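Local coordinates for hypothetical Thioesterase Protein SP_1851 (Streptococcus pneumoniae serotype 4, PDB 4XY5) that probably hydrolyses acyl-CoA thioesters, as a hot-dog-fold thioesterase of the PaaI type, at residues A[32-36]-A[37-41]; A[43-46]-A[47-51]; A[55-58]-A[59-62]. The protein carries 1 engineered substitution. All coordinates share one frame; numbering follows the deposited sequence.

Contact 1: A[32-36]-A[37-41]; sequences TKVVN and SSLNY
Where strand 27-33 of the hot-dog fold runs out, the chain makes a short 3-10 turn before heading for the central helix, and V35, S38 and L39 hold that turn together. S38 closes it twice on the same residue. Its hydroxyl OG takes the amide of V35, with V35 N and S38 OG 3.0 Å apart and an almost straight N-H...O angle of 167°, while its own amide returns to the carbonyl, S38 N to V35 O at 2.9 Å. Chi1 of -46° keeps OG beside S38's own backbone N, and from there it faces back to the start of the turn. One step on, L39 N donates to N36 O at 3.2 Å, so two successive i to i+3 bonds give the 3-10 character.

The apolar side is carried by V34 and L39. The CG1 branch of V34, set opposite its backbone N with chi1 at -177°, reaches S38 CB at 3.7 Å and L39 CD2 at 3.8 Å, the V34 and L39 side chains crossing at about a right angle. L39 also lays its CG against the V35 carbonyl, 3.6 Å from V35 O. On V35, the CG2 methyl lies 3.5 Å from S38 OG, next to the polar clasp.

Outside the turn, V34 and S38 both rest on Y49 of helix 47-64, and the backbone of V34 pairs with D85 and D86. The turn is closed within itself by S38 and also tied through its backbone to S13 and H46. The OG bond should hold S38 in its rotamer, while the two bonds between S38 and V35 together fix the path of the chain.

Contact 2: A[43-46]-A[47-51]; sequences GNAH and GGYLF
H46 has its CG trans to the backbone N (chi1 -164°), and chi2 of -71° turns the imidazole so that ND1 meets the first turn of helix 47-64. There ND1 accepts the amide of G48, with H46 ND1 and G48 N 2.8 Å apart and the donor within 5° of the ring plane. H46 is thus the N-cap, and its NE2 is hydrogen-bonded to Q56 OE1 of the second subunit, which leaves the ring held from both nitrogens. The carbonyl of the same residue opens the helical pattern: L50 N lies 3.0 Å from H46 O, to which it donates.

Next to the cap, the A45 methyl fills the angle between two helix side chains, with A45 CB 3.9 Å from Y49 CD2 and 4.0 Å from L50 CD2.

Y49 packs on A14 of strand 12-14, and together with L50 it covers L88 of strand 87-97. L50 also meets Y78 of strand 68-78, whose hydroxyl binds G47 O, while H46 touches I12 of strand 12-14, so the helix start is wedged between sheet, N-terminal strand and partner subunit.

Contact 3: A[55-58]-A[59-62]; sequences AQIS and GLVV. Engineered in segment 55-58: A55 (natural residue Asp).
Four consecutive i to i+4 backbone bonds join residues 55-58 to 59-62 in the middle and later turns of helix 47-64. G59 N donates to A55 O, L60 N to Q56 O and V61 N to I57 O, the last two at 2.9 Å. The fourth is longer, V62 N donating to S58 O at 3.2 Å.

Side chains add a thinner layer. I57 and L60 meet through their terminal CD1 methyls, 4.2 Å apart, one side chain slanting over the other. V61 folds one branch back onto the preceding turn, CG2 lying 3.3 Å from I57 O; chi1 of 172° puts CG1 anti to the backbone N and CG2 beside it. V62 repeats the pattern one residue later, its CG2 3.5 Å from S58 O.

Farther out, I57, L60 and V61 lie on V28 of strand 27-33, while S58 and V62 face M104 and M123, the helix being wrapped by the sheet as in other hot-dog folds. At the subunit boundary, Q56 packs on F9 of the second subunit, and A55, an engineered residue (Asp in the natural sequence), packs on H46 of the same subunit.

Regular backbone bonding and close methyl-carbonyl packing thus carry this part of the helix. A polar link to the neighbouring copy comes from a side chain, with Q56 OE1 hydrogen-bonded to H46 NE2 of the second subunit.

How the contacts relate
Contact 1 is partly buried and lies toward the edge of the chain, whereas contacts 2 and 3 are buried and share helix 47-64, at its start and farther along. Contacts 1 and 2 touch directly: S38 O is 2.8 Å from H46 N in a probable hydrogen bond, and N40 packs on the H46 ring. Contact 3 lies on the opposite side of the chain's centre, about 18 Å from contact 2 between centres, yet the meeting of two subunits brings it close to contact 1 as well, since Y41 packs on L60 of the second subunit. A hydroxyl clasps the turn and an imidazole caps the helix, but contact 3 relies on backbone bonds and methyl groups.

Contact 1: A[32-36]-A[37-41]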
loop_
_atom_site.group_PDB
_atom_site.type_symbol
_atom_site.label_atom_id
_atom_site.label_comp_id
_atom_site.label_asym_id
_atom_site.label_seq_id
_atom_site.Cartn_x
_atom_site.Cartn_y
_atom_site.Cartn_z
ATOM N N THR A 32 -0.880 -24.426 -5.604
ATOM C CA THR A 32 -1.595 -24.345 -6.872
ATOM C C THR A 32 -0.588 -24.355 -8.010
ATOM O O THR A 32 0.546 -23.900 -7.849
ATOM C CB THR A 32 -2.488 -23.076 -6.961
ATOM O OG1 THR A 32 -3.313 -23.153 -8.129
ATOM C CG2 THR A 32 -1.657 -21.792 -7.020
ATOM N N LYS A 33 -0.995 -24.888 -9.157
ATOM C CA LYS A 33 -0.106 -24.945 -10.307
ATOM C C LYS A 33 -0.477 -23.879 -11.317
ATOM O O LYS A 33 -1.643 -23.768 -11.687
ATOM C CB LYS A 33 -0.157 -26.319 -10.987
ATOM C CG LYS A 33 0.965 -26.488 -12.010
ATOM C CD LYS A 33 0.925 -27.849 -12.677
ATOM C CE LYS A 33 -0.320 -28.006 -13.510
ATOM N NZ LYS A 33 -0.312 -29.295 -14.250
ATOM N N VAL A 34 0.522 -23.117 -11.759
ATOM C CA VAL A 34 0.322 -22.060 -12.748
ATOM C C VAL A 34 -0.042 -22.689 -14.095
ATOM O O VAL A 34 0.641 -23.597 -14.574
ATOM C CB VAL A 34 1.576 -21.178 -12.889
ATOM C CG1 VAL A 34 1.338 -20.039 -13.865
ATOM C CG2 VAL A 34 1.992 -20.621 -11.528
ATOM N N VAL A 35 -1.137 -22.223 -14.687
ATOM C CA VAL A 35 -1.612 -22.765 -15.954
ATOM C C VAL A 35 -1.805 -21.619 -16.944
ATOM O O VAL A 35 -1.533 -20.452 -16.612
ATOM C CB VAL A 35 -2.921 -23.575 -15.776
ATOM C CG1 VAL A 35 -2.633 -24.875 -15.031
ATOM C CG2 VAL A 35 -3.976 -22.764 -15.035
ATOM N N ASN A 36 -2.243 -21.920 -18.161
ATOM C CA ASN A 36 -2.315 -20.868 -19.175
ATOM C C ASN A 36 -3.236 -19.719 -18.786
ATOM O O ASN A 36 -2.960 -18.565 -19.103
ATOM C CB ASN A 36 -2.771 -21.434 -20.533
ATOM C CG ASN A 36 -2.662 -20.403 -21.655
ATOM O OD1 ASN A 36 -1.560 -20.064 -22.091
ATOM N ND2 ASN A 36 -3.795 -19.899 -22.119
ATOM N N SER A 37 -4.327 -20.027 -18.098
ATOM C CA SER A 37 -5.291 -18.988 -17.735
ATOM C C SER A 37 -4.730 -18.075 -16.633
ATOM O O SER A 37 -5.321 -17.041 -16.317
ATOM C CB SER A 37 -6.612 -19.612 -17.277
ATOM O OG SER A 37 -6.428 -20.421 -16.128
ATOM N N SER A 38 -3.593 -18.471 -16.068
ATOM C CA SER A 38 -2.936 -17.704 -15.011
ATOM C C SER A 38 -2.085 -16.568 -15.567
ATOM O O SER A 38 -1.682 -15.694 -14.826
ATOM C CB SER A 38 -2.031 -18.605 -14.162
ATOM O OG SER A 38 -2.663 -19.822 -13.798
ATOM N N LEU A 39 -1.789 -16.602 -16.867
ATOM C CA LEU A 39 -0.708 -15.788 -17.426
ATOM C C LEU A 39 -1.167 -14.436 -17.988
ATOM O O LEU A 39 -2.345 -14.246 -18.276
ATOM C CB LEU A 39 0.009 -16.574 -18.542
ATOM C CG LEU A 39 0.508 -17.981 -18.192
ATOM C CD1 LEU A 39 1.097 -18.679 -19.437
ATOM C CD2 LEU A 39 1.533 -17.923 -17.066
ATOM N N ASN A 40 -0.218 -13.516 -18.144
ATOM C CA ASN A 40 -0.478 -12.242 -18.811
ATOM C C ASN A 40 0.058 -12.262 -20.242
ATOM O O ASN A 40 0.471 -13.317 -20.728
ATOM C CB ASN A 40 0.131 -11.076 -18.022
ATOM C CG ASN A 40 1.646 -11.190 -17.840
ATOM O OD1 ASN A 40 2.343 -11.809 -18.634
ATOM N ND2 ASN A 40 2.159 -10.570 -16.781
ATOM N N TYR A 41 0.064 -11.098 -20.896
ATOM C CA TYR A 41 0.552 -10.979 -22.276
ATOM C C TYR A 41 1.962 -11.521 -22.453
ATOM O O TYR A 41 2.294 -12.083 -23.497
ATOM C CB TYR A 41 0.572 -9.521 -22.758
ATOM C CG TYR A 41 -0.585 -8.639 -22.369
ATOM C CD1 TYR A 41 -1.869 -8.879 -22.851
ATOM C CD2 TYR A 41 -0.382 -7.513 -21.571
ATOM C CE1 TYR A 41 -2.929 -8.048 -22.511
ATOM C CE2 TYR A 41 -1.431 -6.676 -21.227
ATOM C CZ TYR A 41 -2.700 -6.950 -21.700
ATOM O OH TYR A 41 -3.747 -6.125 -21.357
#

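Contact 2: A[43-46]-A[47-51]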
loop_
_atom_site.group_PDB
_atom_site.type_symbol
_atom_site.label_atom_id
_atom_site.label_comp_id
_atom_site.label_asym_id
_atom_site.label_seq_id
_atom_site.Cartn_x
_atom_site.Cartn_y
_atom_site.Cartn_z
ATOM N N GLY A 43 3.561 -13.841 -20.831
ATOM C CA GLY A 43 3.764 -15.238 -20.496
ATOM C C GLY A 43 4.162 -15.462 -19.052
ATOM O O GLY A 43 4.583 -16.552 -18.673
ATOM N N ASN A 44 4.038 -14.416 -18.243
ATOM C CA ASN A 44 4.315 -14.515 -16.815
ATOM C C ASN A 44 2.998 -14.625 -16.048
ATOM O O ASN A 44 1.943 -14.293 -16.584
ATOM C CB ASN A 44 5.132 -13.312 -16.348
ATOM C CG ASN A 44 6.533 -13.298 -16.938
ATOM O OD1 ASN A 44 7.161 -14.344 -17.101
ATOM N ND2 ASN A 44 7.017 -12.117 -17.277
ATOM N N ALA A 45 3.044 -15.116 -14.815
ATOM C CA ALA A 45 1.829 -15.158 -14.014
ATOM C C ALA A 45 1.330 -13.730 -13.869
ATOM O O ALA A 45 2.100 -12.834 -13.521
ATOM C CB ALA A 45 2.079 -15.790 -12.651
ATOM N N HIS A 46 0.050 -13.532 -14.159
ATOM C CA HIS A 46 -0.569 -12.219 -14.142
ATOM C C HIS A 46 -0.540 -11.660 -12.717
ATOM O O HIS A 46 -0.738 -12.406 -11.764
ATOM C CB HIS A 46 -2.001 -12.326 -14.668
ATOM C CG HIS A 46 -2.609 -11.015 -15.047
ATOM N ND1 HIS A 46 -2.986 -10.074 -14.114
ATOM C CD2 HIS A 46 -2.907 -10.489 -16.257
ATOM C CE1 HIS A 46 -3.485 -9.020 -14.735
ATOM N NE2 HIS A 46 -3.455 -9.250 -16.036
ATOM N N GLY A 47 -0.279 -10.365 -12.570
ATOM C CA GLY A 47 -0.258 -9.761 -11.247
ATOM C C GLY A 47 -1.595 -9.878 -10.542
ATOM O O GLY A 47 -1.657 -9.959 -9.319
ATOM N N GLY A 48 -2.677 -9.875 -11.312
ATOM C CA GLY A 48 -4.005 -10.041 -10.745
ATOM C C GLY A 48 -4.254 -11.463 -10.272
ATOM O O GLY A 48 -4.904 -11.695 -9.255
ATOM N N TYR A 49 -3.754 -12.425 -11.034
ATOM C CA TYR A 49 -3.798 -13.825 -10.623
ATOM C C TYR A 49 -3.070 -14.019 -9.303
ATOM O O TYR A 49 -3.618 -14.601 -8.361
ATOM C CB TYR A 49 -3.187 -14.715 -11.720
ATOM C CG TYR A 49 -2.727 -16.095 -11.285
ATOM C CD1 TYR A 49 -3.612 -17.164 -11.219
ATOM C CD2 TYR A 49 -1.384 -16.335 -10.991
ATOM C CE1 TYR A 49 -3.174 -18.434 -10.832
ATOM C CE2 TYR A 49 -0.943 -17.589 -10.612
ATOM C CZ TYR A 49 -1.837 -18.632 -10.537
ATOM O OH TYR A 49 -1.394 -19.881 -10.157
ATOM N N LEU A 50 -1.846 -13.507 -9.217
ATOM C CA LEU A 50 -1.062 -13.646 -7.992
ATOM C C LEU A 50 -1.768 -12.969 -6.821
ATOM O O LEU A 50 -1.824 -13.516 -5.736
ATOM C CB LEU A 50 0.343 -13.048 -8.166
ATOM C CG LEU A 50 1.241 -13.753 -9.190
ATOM C CD1 LEU A 50 2.534 -12.952 -9.359
ATOM C CD2 LEU A 50 1.529 -15.145 -8.696
ATOM N N PHE A 51 -2.311 -11.778 -7.049
ATOM C CA PHE A 51 -3.047 -11.096 -5.984
ATOM C C PHE A 51 -4.243 -11.921 -5.542
ATOM O O PHE A 51 -4.542 -12.029 -4.346
ATOM C CB PHE A 51 -3.517 -9.717 -6.439
ATOM C CG PHE A 51 -4.287 -8.960 -5.383
ATOM C CD1 PHE A 51 -3.644 -8.069 -4.543
ATOM C CD2 PHE A 51 -5.662 -9.143 -5.241
ATOM C CE1 PHE A 51 -4.356 -7.363 -3.580
ATOM C CE2 PHE A 51 -6.377 -8.460 -4.291
ATOM C CZ PHE A 51 -5.725 -7.556 -3.446
#

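Contact 3: A[55-58]-A[59-62]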
loop_
_atom_site.group_PDB
_atom_site.type_symbol
_atom_site.label_atom_id
_atom_site.label_comp_id
_atom_site.label_asym_id
_atom_site.label_seq_id
_atom_site.Cartn_x
_atom_site.Cartn_y
_atom_site.Cartn_z
ATOM N N ALA A 55 -5.416 -13.022 -1.866
ATOM C CA ALA A 55 -6.658 -12.550 -1.251
ATOM C C ALA A 55 -7.539 -13.699 -0.792
ATOM O O ALA A 55 -8.174 -13.630 0.267
ATOM C CB ALA A 55 -7.431 -11.658 -2.215
ATOM N N GLN A 56 -7.605 -14.746 -1.602
ATOM C CA GLN A 56 -8.365 -15.923 -1.214
ATOM C C GLN A 56 -7.778 -16.547 0.061
ATOM O O GLN A 56 -8.504 -16.869 1.013
ATOM C CB GLN A 56 -8.379 -16.926 -2.357
ATOM C CG GLN A 56 -9.206 -18.175 -2.088
ATOM C CD GLN A 56 -10.699 -17.899 -2.022
ATOM O OE1 GLN A 56 -11.155 -16.765 -2.194
ATOM N NE2 GLN A 56 -11.473 -18.946 -1.763
ATOM N N ILE A 57 -6.456 -16.660 0.109
ATOM C CA ILE A 57 -5.814 -17.249 1.284
ATOM C C ILE A 57 -5.996 -16.330 2.499
ATOM O O ILE A 57 -6.187 -16.803 3.616
ATOM C CB ILE A 57 -4.310 -17.573 1.013
ATOM C CG1 ILE A 57 -4.170 -19.009 0.487
ATOM C CG2 ILE A 57 -3.468 -17.470 2.290
ATOM C CD1 ILE A 57 -5.023 -19.328 -0.753
ATOM N N SER A 58 -6.007 -15.016 2.288
ATOM C CA SER A 58 -6.283 -14.100 3.396
ATOM C C SER A 58 -7.683 -14.340 3.960
ATOM O O SER A 58 -7.895 -14.315 5.178
ATOM C CB SER A 58 -6.140 -12.639 2.952
ATOM O OG SER A 58 -6.403 -11.751 4.039
ATOM N N GLY A 59 -8.640 -14.566 3.070
ATOM C CA GLY A 59 -10.000 -14.851 3.499
ATOM C C GLY A 59 -10.059 -16.156 4.276
ATOM O O GLY A 59 -10.740 -16.243 5.299
ATOM N N LEU A 60 -9.335 -17.161 3.795
ATOM C CA LEU A 60 -9.261 -18.446 4.496
ATOM C C LEU A 60 -8.637 -18.281 5.882
ATOM O O LEU A 60 -9.039 -18.952 6.833
ATOM C CB LEU A 60 -8.480 -19.470 3.670
ATOM C CG LEU A 60 -9.158 -19.970 2.377
ATOM C CD1 LEU A 60 -8.183 -20.793 1.582
ATOM C CD2 LEU A 60 -10.413 -20.779 2.674
ATOM N N VAL A 61 -7.666 -17.378 6.022
ATOM C CA VAL A 61 -7.106 -17.129 7.352
ATOM C C VAL A 61 -8.194 -16.605 8.293
ATOM O O VAL A 61 -8.300 -17.074 9.428
ATOM C CB VAL A 61 -5.932 -16.133 7.318
ATOM C CG1 VAL A 61 -5.505 -15.746 8.736
ATOM C CG2 VAL A 61 -4.751 -16.726 6.587
ATOM N N VAL A 62 -9.000 -15.656 7.814
ATOM C CA VAL A 62 -10.137 -15.124 8.567
ATOM C C VAL A 62 -11.070 -16.237 9.037
ATOM O O VAL A 62 -11.440 -16.297 10.207
ATOM C CB VAL A 62 -10.996 -14.144 7.735
ATOM C CG1 VAL A 62 -12.244 -13.746 8.522
ATOM C CG2 VAL A 62 -10.214 -12.902 7.334
#